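Local coordinates for protein Asp/Glu-specific dipeptidyl-peptidase (Flavobacterium psychrophilum, PDB 5JXF) that removes dipeptides from the N-terminus of oligopeptides as a serine-type dipeptidyl-peptidase of the S46 family, strictly requiring Asp or Glu at the P1 position, at residues A[88-93]-A[721-726]; A[185-190]-A[198-203]; A[206-211]-A[242-247]. One frame throughout, in Å; residues are numbered along the deposited sequence.

Interaction 1: residues A[88-93]-A[721-726]; sequences EVISPK and NEMKLV
I90 and M723 lie side by side, pointing the same way, with I90 CD1 3.9 Å from M723 CE and as near to its sulfur. With CG1 wedged between the backbone N and the carbonyl carbon (chi1 56°), the isoleucine sends this branch, rather than CG2, to the methionine. Its carbonyl I90 O takes a bond of 2.6 Å from a water that in turn accepts from K724 N, a relay between two backbones that do not pair directly. At S91 the hydroxyl works in two directions: S91 OG donates to E722 OE2 over 2.7 Å, meeting the carboxylate on its anti side, and accepts from K93 N at 2.8 Å to close an ST turn, the motif that joins the end of strand 85-89 to the C-terminal segment. P92 adds its CD against the E722 carbonyl, and K93 lays CB near OE2. E722 OE2 also forms a salt bridge with R242; an alanine here would probably cost R242 one of its two carboxylate partners and leave the S91 hydroxyl without its acceptor. Around the junction, strand 95-98 touches I90 and E722, strand 673-680 touches I90, and helix 703-713 packs on M723.

Interaction 2: residues A[185-190]-A[198-203]; sequences QENKVR and YILFVT
V189 and L200 form the closely packed half of this contact, their side chains crossing at about a right angle with V189 CG2 3.8 Å from L200 CD1. The same leucine methyl reaches N187 CB, while N187 lies alongside V202 and brings OD1 to 3.4 Å from V202 CG2. That oxygen is buried without a polar partner in the model; the amide's other end, ND2, is held by the carbonyls of T176 and F179. Helix 162-178 covers this face, touching V189 and L200. Beneath the side chains runs a regular antiparallel ladder in which R190 and I199, K188 and F201, and E186 and T203 are hydrogen-bonded pairs, alternating with non-hydrogen-bonded ones. This is the β-hairpin of strands 186-192 and 197-214, part of the larger antiparallel sheet. E186 O receives two donors, T203 N at 2.8 Å and T203 OG1 at 3.1 Å, the latter from above the carbonyl plane. Placing OG1 between the backbone N and the carbonyl carbon (chi1 72°) turns it to that oxygen. The solvent side is formed by the ends of E186, K188 and R190, which lead away from the partner strand, while F201 and T203 on the same face stay buried. R190 CG lies 4.2 Å from F201 CD1; beyond it the chain bends at chi2, and K188 CE lies over one face of the R190 guanidinium, toward its rim.

Interaction 3: residues A[206-211]-A[242-247]; sequences FKDVRL and RVYANK
R210 and Y244 meet in a cation-pi stack in which the guanidinium lies flat on the ring. R210 CZ stands 3.7 Å from the centroid of the Y244 ring, the two planes only 12° apart, and R210 CD adds a CH-pi contact over the same face. The charged interactions fix this group. Approaching side-on, R210 grips the D208 carboxylate with two nitrogens: NE to OD1 at 3.0 Å, and NH2 to OD2 at 2.9 Å on the syn lone pair of that oxygen. A chi1 of 180° swings the D208 carboxylate away from its own N, and D208 OD2 comes to 3.6 Å from Y244 CB; N258 provides that oxygen with a further donor. The grip on two oxygens would be expected to resist rotation of the guanidinium above the tyrosine, whose own hydroxyl is bonded to E130. Backbone hydrogen bonds pair R210 with R242 in both directions, and Y244 N donates to D208 O. A water bridges further along, accepting from K207 N and donating to Y244 O at 2.7 Å. Apolar packing centres on F206, which crosses V243 at about a right angle, its CG 3.6 Å from V243 CG1, and meets A245 CB with its ring edge. F140 and Y261 bring their rings to F206. The pair belongs to the antiparallel sheet that also holds strands 95-98 and 138-146, consistent with the chymotrypsin-like catalytic fold of S46 peptidases; strand 138-146 packs against V209 and V243, and V243 hydrogen-bonds on to G94 and Y261.

From the N terminus, the chain first passes 88-93, whose partner arrives only near the C terminus, so interaction 1 closes a loop of more than six hundred residues around the other two interactions. Interaction 2 closes a short hairpin inside it, and interaction 3 opens after that hairpin is complete; the two are in series, both nested within interaction 1, and none cross. Strand 197-214 serves both inner contacts, first against strand 186-192 and then against strand 239-245. Interactions 1 and 3 touch directly, through the R242-E722 salt bridge and a probable hydrogen bond from R242 NH1 to K93 O. Thus the C-terminal segment is tied to the antiparallel sheet to which interactions 2 and 3 belong.

Interaction 1: residues A[88-93]-A[721-726]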
loop_
_atom_site.group_PDB
_atom_site.type_symbol
_atom_site.label_atom_id
_atom_site.label_comp_id
_atom_site.label_asym_id
_atom_site.label_seq_id
_atom_site.Cartn_x
_atom_site.Cartn_y
_atom_site.Cartn_z
ATOM N N GLU A 88 -0.770 20.301 26.098
ATOM C CA GLU A 88 0.082 21.474 26.201
ATOM C C GLU A 88 -0.758 22.738 26.319
ATOM O O GLU A 88 -1.796 22.867 25.685
ATOM C CB GLU A 88 1.036 21.590 25.017
ATOM C CG GLU A 88 0.349 21.726 23.675
ATOM C CD GLU A 88 0.387 20.432 22.891
ATOM O OE1 GLU A 88 0.376 19.362 23.531
ATOM O OE2 GLU A 88 0.448 20.488 21.646
ATOM N N VAL A 89 -0.323 23.651 27.184
ATOM C CA VAL A 89 -1.026 24.918 27.366
ATOM C C VAL A 89 -0.703 25.882 26.224
ATOM O O VAL A 89 0.469 26.149 25.957
ATOM C CB VAL A 89 -0.656 25.580 28.702
ATOM C CG1 VAL A 89 -1.632 26.696 28.982
ATOM C CG2 VAL A 89 -0.654 24.530 29.850
ATOM N N ILE A 90 -1.725 26.415 25.559
ATOM C CA ILE A 90 -1.461 27.272 24.399
ATOM C C ILE A 90 -2.137 28.632 24.546
ATOM O O ILE A 90 -2.288 29.387 23.595
ATOM C CB ILE A 90 -1.890 26.578 23.082
ATOM C CG1 ILE A 90 -3.350 26.149 23.103
ATOM C CG2 ILE A 90 -1.048 25.358 22.840
ATOM C CD1 ILE A 90 -3.916 25.933 21.675
ATOM N N SER A 91 -2.490 28.966 25.780
ATOM C CA SER A 91 -3.105 30.253 26.078
ATOM C C SER A 91 -2.955 30.654 27.521
ATOM O O SER A 91 -2.860 29.791 28.384
ATOM C CB SER A 91 -4.591 30.210 25.694
ATOM O OG SER A 91 -5.355 30.428 26.881
ATOM N N PRO A 92 -2.930 31.971 27.791
ATOM C CA PRO A 92 -2.848 32.303 29.222
ATOM C C PRO A 92 -4.158 32.135 29.994
ATOM O O PRO A 92 -4.223 32.619 31.121
ATOM C CB PRO A 92 -2.409 33.774 29.225
ATOM C CG PRO A 92 -2.933 34.338 27.840
ATOM C CD PRO A 92 -2.729 33.139 26.907
ATOM N N LYS A 93 -5.174 31.480 29.434
ATOM C CA LYS A 93 -6.391 31.238 30.217
ATOM C C LYS A 93 -6.747 29.744 30.304
ATOM O O LYS A 93 -7.922 29.377 30.389
ATOM C CB LYS A 93 -7.556 32.056 29.645
ATOM C CG LYS A 93 -7.418 33.552 29.950
ATOM C CD LYS A 93 -8.705 34.339 29.750
ATOM C CE LYS A 93 -9.050 34.440 28.281
ATOM N NZ LYS A 93 -10.121 35.458 28.046
ATOM N N ASN A 721 -8.008 33.763 19.055
ATOM C CA ASN A 721 -7.702 35.088 19.584
ATOM C C ASN A 721 -7.020 34.987 20.943
ATOM O O ASN A 721 -6.300 35.893 21.362
ATOM C CB ASN A 721 -8.977 35.937 19.684
ATOM C CG ASN A 721 -9.549 36.303 18.314
ATOM O OD1 ASN A 721 -8.813 36.397 17.330
ATOM N ND2 ASN A 721 -10.859 36.525 18.252
ATOM N N GLU A 722 -7.249 33.852 21.600
ATOM C CA GLU A 722 -6.693 33.524 22.909
ATOM C C GLU A 722 -5.210 33.172 22.803
ATOM O O GLU A 722 -4.475 33.267 23.774
ATOM C CB GLU A 722 -7.470 32.346 23.496
ATOM C CG GLU A 722 -7.636 32.314 24.967
ATOM C CD GLU A 722 -8.452 31.108 25.397
ATOM O OE1 GLU A 722 -9.545 30.892 24.835
ATOM O OE2 GLU A 722 -7.977 30.359 26.276
ATOM N N MET A 723 -4.769 32.746 21.623
ATOM C CA MET A 723 -3.394 32.263 21.506
ATOM C C MET A 723 -2.434 33.391 21.138
ATOM O O MET A 723 -2.850 34.484 20.794
ATOM C CB MET A 723 -3.303 31.144 20.476
ATOM C CG MET A 723 -4.294 30.005 20.689
ATOM S SD MET A 723 -4.312 28.945 19.227
ATOM C CE MET A 723 -5.962 28.262 19.333
ATOM N N LYS A 724 -1.143 33.129 21.243
ATOM C CA LYS A 724 -0.159 34.058 20.727
ATOM C C LYS A 724 0.452 33.471 19.445
ATOM O O LYS A 724 1.303 32.594 19.501
ATOM C CB LYS A 724 0.914 34.347 21.769
ATOM C CG LYS A 724 2.050 35.218 21.244
ATOM C CD LYS A 724 3.045 35.513 22.350
ATOM C CE LYS A 724 4.111 36.498 21.910
ATOM N NZ LYS A 724 5.016 36.821 23.046
ATOM N N LEU A 725 -0.016 33.950 18.296
ATOM C CA LEU A 725 0.467 33.501 16.994
ATOM C C LEU A 725 1.754 34.227 16.658
ATOM O O LEU A 725 1.809 35.444 16.754
ATOM C CB LEU A 725 -0.598 33.755 15.931
ATOM C CG LEU A 725 -1.955 33.126 16.257
ATOM C CD1 LEU A 725 -2.929 33.355 15.121
ATOM C CD2 LEU A 725 -1.808 31.624 16.542
ATOM N N VAL A 726 2.803 33.497 16.308
ATOM C CA VAL A 726 4.100 34.135 16.058
ATOM C C VAL A 726 4.727 33.710 14.724
ATOM O O VAL A 726 4.336 32.697 14.137
ATOM C CB VAL A 726 5.105 33.830 17.180
ATOM C CG1 VAL A 726 4.677 34.524 18.477
ATOM C CG2 VAL A 726 5.245 32.318 17.398
HETATM O O HOH W 1 -0.376 30.356 22.113
#

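Interaction 2: residues A[185-190]-A[198-203]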
loop_
_atom_site.group_PDB
_atom_site.type_symbol
_atom_site.label_atom_id
_atom_site.label_comp_id
_atom_site.label_asym_id
_atom_site.label_seq_id
_atom_site.Cartn_x
_atom_site.Cartn_y
_atom_site.Cartn_z
ATOM N N GLN A 185 -0.667 20.638 46.529
ATOM C CA GLN A 185 0.146 19.796 45.697
ATOM C C GLN A 185 0.196 18.371 46.200
ATOM O O GLN A 185 -0.192 18.085 47.338
ATOM C CB GLN A 185 1.563 20.361 45.600
ATOM C CG GLN A 185 1.600 21.758 44.985
ATOM C CD GLN A 185 2.961 22.424 45.119
ATOM O OE1 GLN A 185 3.808 22.024 45.944
ATOM N NE2 GLN A 185 3.180 23.451 44.316
ATOM N N GLU A 186 0.710 17.496 45.345
ATOM C CA GLU A 186 0.812 16.061 45.611
ATOM C C GLU A 186 2.174 15.515 45.200
ATOM O O GLU A 186 2.756 15.940 44.197
ATOM C CB GLU A 186 -0.280 15.289 44.872
ATOM C CG GLU A 186 -1.664 15.454 45.451
ATOM C CD GLU A 186 -2.736 14.954 44.506
ATOM O OE1 GLU A 186 -2.648 13.770 44.074
ATOM O OE2 GLU A 186 -3.654 15.755 44.191
ATOM N N ASN A 187 2.668 14.565 45.984
ATOM C CA ASN A 187 3.889 13.860 45.661
ATOM C C ASN A 187 3.588 12.515 45.027
ATOM O O ASN A 187 2.573 11.898 45.344
ATOM C CB ASN A 187 4.727 13.688 46.914
ATOM C CG ASN A 187 5.208 15.004 47.436
ATOM O OD1 ASN A 187 5.275 15.975 46.674
ATOM N ND2 ASN A 187 5.528 15.069 48.733
ATOM N N LYS A 188 4.470 12.093 44.120
ATOM C CA LYS A 188 4.386 10.800 43.434
ATOM C C LYS A 188 5.795 10.306 43.165
ATOM O O LYS A 188 6.545 10.971 42.465
ATOM C CB LYS A 188 3.610 10.914 42.112
ATOM C CG LYS A 188 3.593 9.629 41.284
ATOM C CD LYS A 188 3.021 8.468 42.091
ATOM C CE LYS A 188 2.774 7.237 41.229
ATOM N NZ LYS A 188 2.144 6.159 42.043
ATOM N N VAL A 189 6.157 9.154 43.723
ATOM C CA VAL A 189 7.481 8.582 43.528
ATOM C C VAL A 189 7.446 7.561 42.384
ATOM O O VAL A 189 6.577 6.695 42.349
ATOM C CB VAL A 189 8.005 7.904 44.822
ATOM C CG1 VAL A 189 9.316 7.198 44.561
ATOM C CG2 VAL A 189 8.154 8.933 45.959
ATOM N N ARG A 190 8.389 7.678 41.453
ATOM C CA ARG A 190 8.432 6.808 40.290
ATOM C C ARG A 190 9.716 6.036 40.217
ATOM O O ARG A 190 10.766 6.510 40.651
ATOM C CB ARG A 190 8.273 7.620 39.000
ATOM C CG ARG A 190 6.956 8.301 38.870
ATOM C CD ARG A 190 5.849 7.334 38.454
ATOM N NE ARG A 190 4.626 8.095 38.213
ATOM C CZ ARG A 190 3.562 7.648 37.555
ATOM N NH1 ARG A 190 3.540 6.410 37.074
ATOM N NH2 ARG A 190 2.514 8.445 37.387
ATOM N N TYR A 198 15.228 6.131 42.026
ATOM C CA TYR A 198 13.884 6.544 42.414
ATOM C C TYR A 198 13.784 8.063 42.448
ATOM O O TYR A 198 14.597 8.738 43.095
ATOM C CB TYR A 198 13.500 5.947 43.771
ATOM C CG TYR A 198 13.334 4.447 43.738
ATOM C CD1 TYR A 198 14.426 3.602 43.902
ATOM C CD2 TYR A 198 12.086 3.873 43.528
ATOM C CE1 TYR A 198 14.276 2.221 43.867
ATOM C CE2 TYR A 198 11.926 2.495 43.497
ATOM C CZ TYR A 198 13.023 1.673 43.667
ATOM O OH TYR A 198 12.865 0.302 43.627
ATOM N N ILE A 199 12.791 8.595 41.737
ATOM C CA ILE A 199 12.602 10.034 41.629
ATOM C C ILE A 199 11.205 10.431 42.051
ATOM O O ILE A 199 10.226 9.812 41.611
ATOM C CB ILE A 199 12.823 10.530 40.196
ATOM C CG1 ILE A 199 14.272 10.312 39.765
ATOM C CG2 ILE A 199 12.429 12.002 40.074
ATOM C CD1 ILE A 199 14.489 10.538 38.274
ATOM N N LEU A 200 11.120 11.464 42.892
ATOM C CA LEU A 200 9.843 12.016 43.335
ATOM C C LEU A 200 9.468 13.269 42.576
ATOM O O LEU A 200 10.270 14.187 42.417
ATOM C CB LEU A 200 9.872 12.328 44.843
ATOM C CG LEU A 200 8.624 12.997 45.447
ATOM C CD1 LEU A 200 8.471 12.602 46.913
ATOM C CD2 LEU A 200 8.635 14.518 45.322
ATOM N N PHE A 201 8.206 13.310 42.168
ATOM C CA PHE A 201 7.639 14.427 41.445
ATOM C C PHE A 201 6.626 15.140 42.319
ATOM O O PHE A 201 5.627 14.552 42.741
ATOM C CB PHE A 201 6.969 13.948 40.141
ATOM C CG PHE A 201 7.936 13.428 39.117
ATOM C CD1 PHE A 201 8.553 12.196 39.287
ATOM C CD2 PHE A 201 8.205 14.158 37.969
ATOM C CE1 PHE A 201 9.440 11.704 38.336
ATOM C CE2 PHE A 201 9.093 13.680 37.018
ATOM C CZ PHE A 201 9.710 12.449 37.198
ATOM N N VAL A 202 6.907 16.403 42.607
ATOM C CA VAL A 202 5.921 17.282 43.195
ATOM C C VAL A 202 5.032 17.765 42.062
ATOM O O VAL A 202 5.526 18.186 41.016
ATOM C CB VAL A 202 6.550 18.496 43.900
ATOM C CG1 VAL A 202 5.450 19.406 44.408
ATOM C CG2 VAL A 202 7.467 18.053 45.042
ATOM N N THR A 203 3.725 17.713 42.272
ATOM C CA THR A 203 2.793 17.981 41.200
ATOM C C THR A 203 1.581 18.724 41.686
ATOM O O THR A 203 1.273 18.744 42.903
ATOM C CB THR A 203 2.293 16.674 40.531
ATOM O OG1 THR A 203 1.400 16.001 41.428
ATOM C CG2 THR A 203 3.462 15.748 40.173
#

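Interaction 3: residues A[206-211]-A[242-247]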
loop_
_atom_site.group_PDB
_atom_site.type_symbol
_atom_site.label_atom_id
_atom_site.label_comp_id
_atom_site.label_asym_id
_atom_site.label_seq_id
_atom_site.Cartn_x
_atom_site.Cartn_y
_atom_site.Cartn_z
ATOM N N PHE A 206 -4.973 19.204 38.609
ATOM C CA PHE A 206 -6.238 19.901 38.415
ATOM C C PHE A 206 -7.341 18.884 38.079
ATOM O O PHE A 206 -7.080 17.877 37.422
ATOM C CB PHE A 206 -6.086 20.984 37.331
ATOM C CG PHE A 206 -5.192 22.129 37.762
ATOM C CD1 PHE A 206 -3.806 21.978 37.755
ATOM C CD2 PHE A 206 -5.738 23.328 38.228
ATOM C CE1 PHE A 206 -2.991 23.002 38.163
ATOM C CE2 PHE A 206 -4.920 24.353 38.659
ATOM C CZ PHE A 206 -3.541 24.192 38.634
ATOM N N LYS A 207 -8.561 19.137 38.549
ATOM C CA LYS A 207 -9.615 18.126 38.510
ATOM C C LYS A 207 -10.891 18.641 37.864
ATOM O O LYS A 207 -11.907 17.945 37.817
ATOM C CB LYS A 207 -9.902 17.610 39.933
ATOM C CG LYS A 207 -8.768 16.742 40.496
ATOM C CD LYS A 207 -8.977 16.381 41.980
ATOM C CE LYS A 207 -7.655 16.369 42.773
ATOM N NZ LYS A 207 -7.118 17.744 43.095
ATOM N N ASP A 208 -10.835 19.869 37.372
ATOM C CA ASP A 208 -11.959 20.455 36.664
ATOM C C ASP A 208 -11.487 20.865 35.267
ATOM O O ASP A 208 -11.165 22.031 35.036
ATOM C CB ASP A 208 -12.532 21.654 37.447
ATOM C CG ASP A 208 -13.716 22.307 36.747
ATOM O OD1 ASP A 208 -14.158 21.802 35.688
ATOM O OD2 ASP A 208 -14.220 23.321 37.271
ATOM N N VAL A 209 -11.451 19.887 34.356
ATOM C CA VAL A 209 -11.018 20.078 32.965
ATOM C C VAL A 209 -12.183 19.861 31.991
ATOM O O VAL A 209 -12.725 18.762 31.883
ATOM C CB VAL A 209 -9.859 19.128 32.628
ATOM C CG1 VAL A 209 -9.435 19.250 31.147
ATOM C CG2 VAL A 209 -8.683 19.388 33.584
ATOM N N ARG A 210 -12.568 20.922 31.291
ATOM C CA ARG A 210 -13.777 20.909 30.462
ATOM C C ARG A 210 -13.448 20.864 28.965
ATOM O O ARG A 210 -12.441 21.412 28.542
ATOM C CB ARG A 210 -14.636 22.134 30.761
ATOM C CG ARG A 210 -14.920 22.306 32.245
ATOM C CD ARG A 210 -15.701 23.563 32.545
ATOM N NE ARG A 210 -15.727 23.767 33.992
ATOM C CZ ARG A 210 -16.237 24.830 34.600
ATOM N NH1 ARG A 210 -16.781 25.801 33.894
ATOM N NH2 ARG A 210 -16.197 24.917 35.923
ATOM N N LEU A 211 -14.304 20.193 28.196
ATOM C CA LEU A 211 -14.145 20.076 26.740
ATOM C C LEU A 211 -14.453 21.385 26.035
ATOM O O LEU A 211 -15.527 21.969 26.232
ATOM C CB LEU A 211 -15.052 18.976 26.181
ATOM C CG LEU A 211 -15.067 18.794 24.649
ATOM C CD1 LEU A 211 -13.669 18.521 24.083
ATOM C CD2 LEU A 211 -16.032 17.687 24.246
ATOM N N ARG A 242 -10.029 22.993 28.510
ATOM C CA ARG A 242 -9.604 24.165 29.275
ATOM C C ARG A 242 -9.479 23.810 30.756
ATOM O O ARG A 242 -10.395 23.240 31.331
ATOM C CB ARG A 242 -10.563 25.343 29.107
ATOM C CG ARG A 242 -10.061 26.601 29.829
ATOM C CD ARG A 242 -11.078 27.710 29.862
ATOM N NE ARG A 242 -11.642 27.954 28.539
ATOM C CZ ARG A 242 -11.027 28.653 27.591
ATOM N NH1 ARG A 242 -9.822 29.166 27.824
ATOM N NH2 ARG A 242 -11.610 28.823 26.409
ATOM N N VAL A 243 -8.335 24.121 31.349
ATOM C CA VAL A 243 -8.095 23.779 32.743
ATOM C C VAL A 243 -8.753 24.869 33.607
ATOM O O VAL A 243 -8.624 26.053 33.326
ATOM C CB VAL A 243 -6.593 23.672 33.059
ATOM C CG1 VAL A 243 -6.365 23.300 34.552
ATOM C CG2 VAL A 243 -5.915 22.671 32.147
ATOM N N TYR A 244 -9.486 24.464 34.632
ATOM C CA TYR A 244 -10.145 25.423 35.523
ATOM C C TYR A 244 -9.563 25.317 36.924
ATOM O O TYR A 244 -9.103 24.237 37.325
ATOM C CB TYR A 244 -11.651 25.178 35.557
ATOM C CG TYR A 244 -12.391 25.801 34.400
ATOM C CD1 TYR A 244 -12.359 25.224 33.124
ATOM C CD2 TYR A 244 -13.126 26.962 34.583
ATOM C CE1 TYR A 244 -13.040 25.805 32.074
ATOM C CE2 TYR A 244 -13.800 27.551 33.545
ATOM C CZ TYR A 244 -13.759 26.974 32.292
ATOM O OH TYR A 244 -14.442 27.586 31.276
ATOM N N ALA A 245 -9.592 26.421 37.671
ATOM C CA ALA A 245 -9.011 26.452 39.018
ATOM C C ALA A 245 -9.874 27.279 39.975
ATOM O O ALA A 245 -10.765 27.985 39.520
ATOM C CB ALA A 245 -7.602 27.006 38.958
ATOM N N ASN A 246 -9.639 27.188 41.294
ATOM C CA ASN A 246 -10.417 28.035 42.215
ATOM C C ASN A 246 -9.869 29.457 42.258
ATOM O O ASN A 246 -8.976 29.803 41.487
ATOM C CB ASN A 246 -10.484 27.453 43.646
ATOM C CG ASN A 246 -9.118 27.223 44.277
ATOM O OD1 ASN A 246 -8.119 27.821 43.881
ATOM N ND2 ASN A 246 -9.086 26.383 45.310
ATOM N N LYS A 247 -10.384 30.288 43.166
ATOM C CA LYS A 247 -10.024 31.705 43.139
ATOM C C LYS A 247 -8.565 31.965 43.523
ATOM O O LYS A 247 -8.065 33.074 43.368
ATOM C CB LYS A 247 -10.988 32.514 44.016
ATOM C CG LYS A 247 -12.303 32.825 43.273
ATOM C CD LYS A 247 -13.141 33.905 43.945
HETATM O O HOH W 2 -9.186 22.080 38.921
#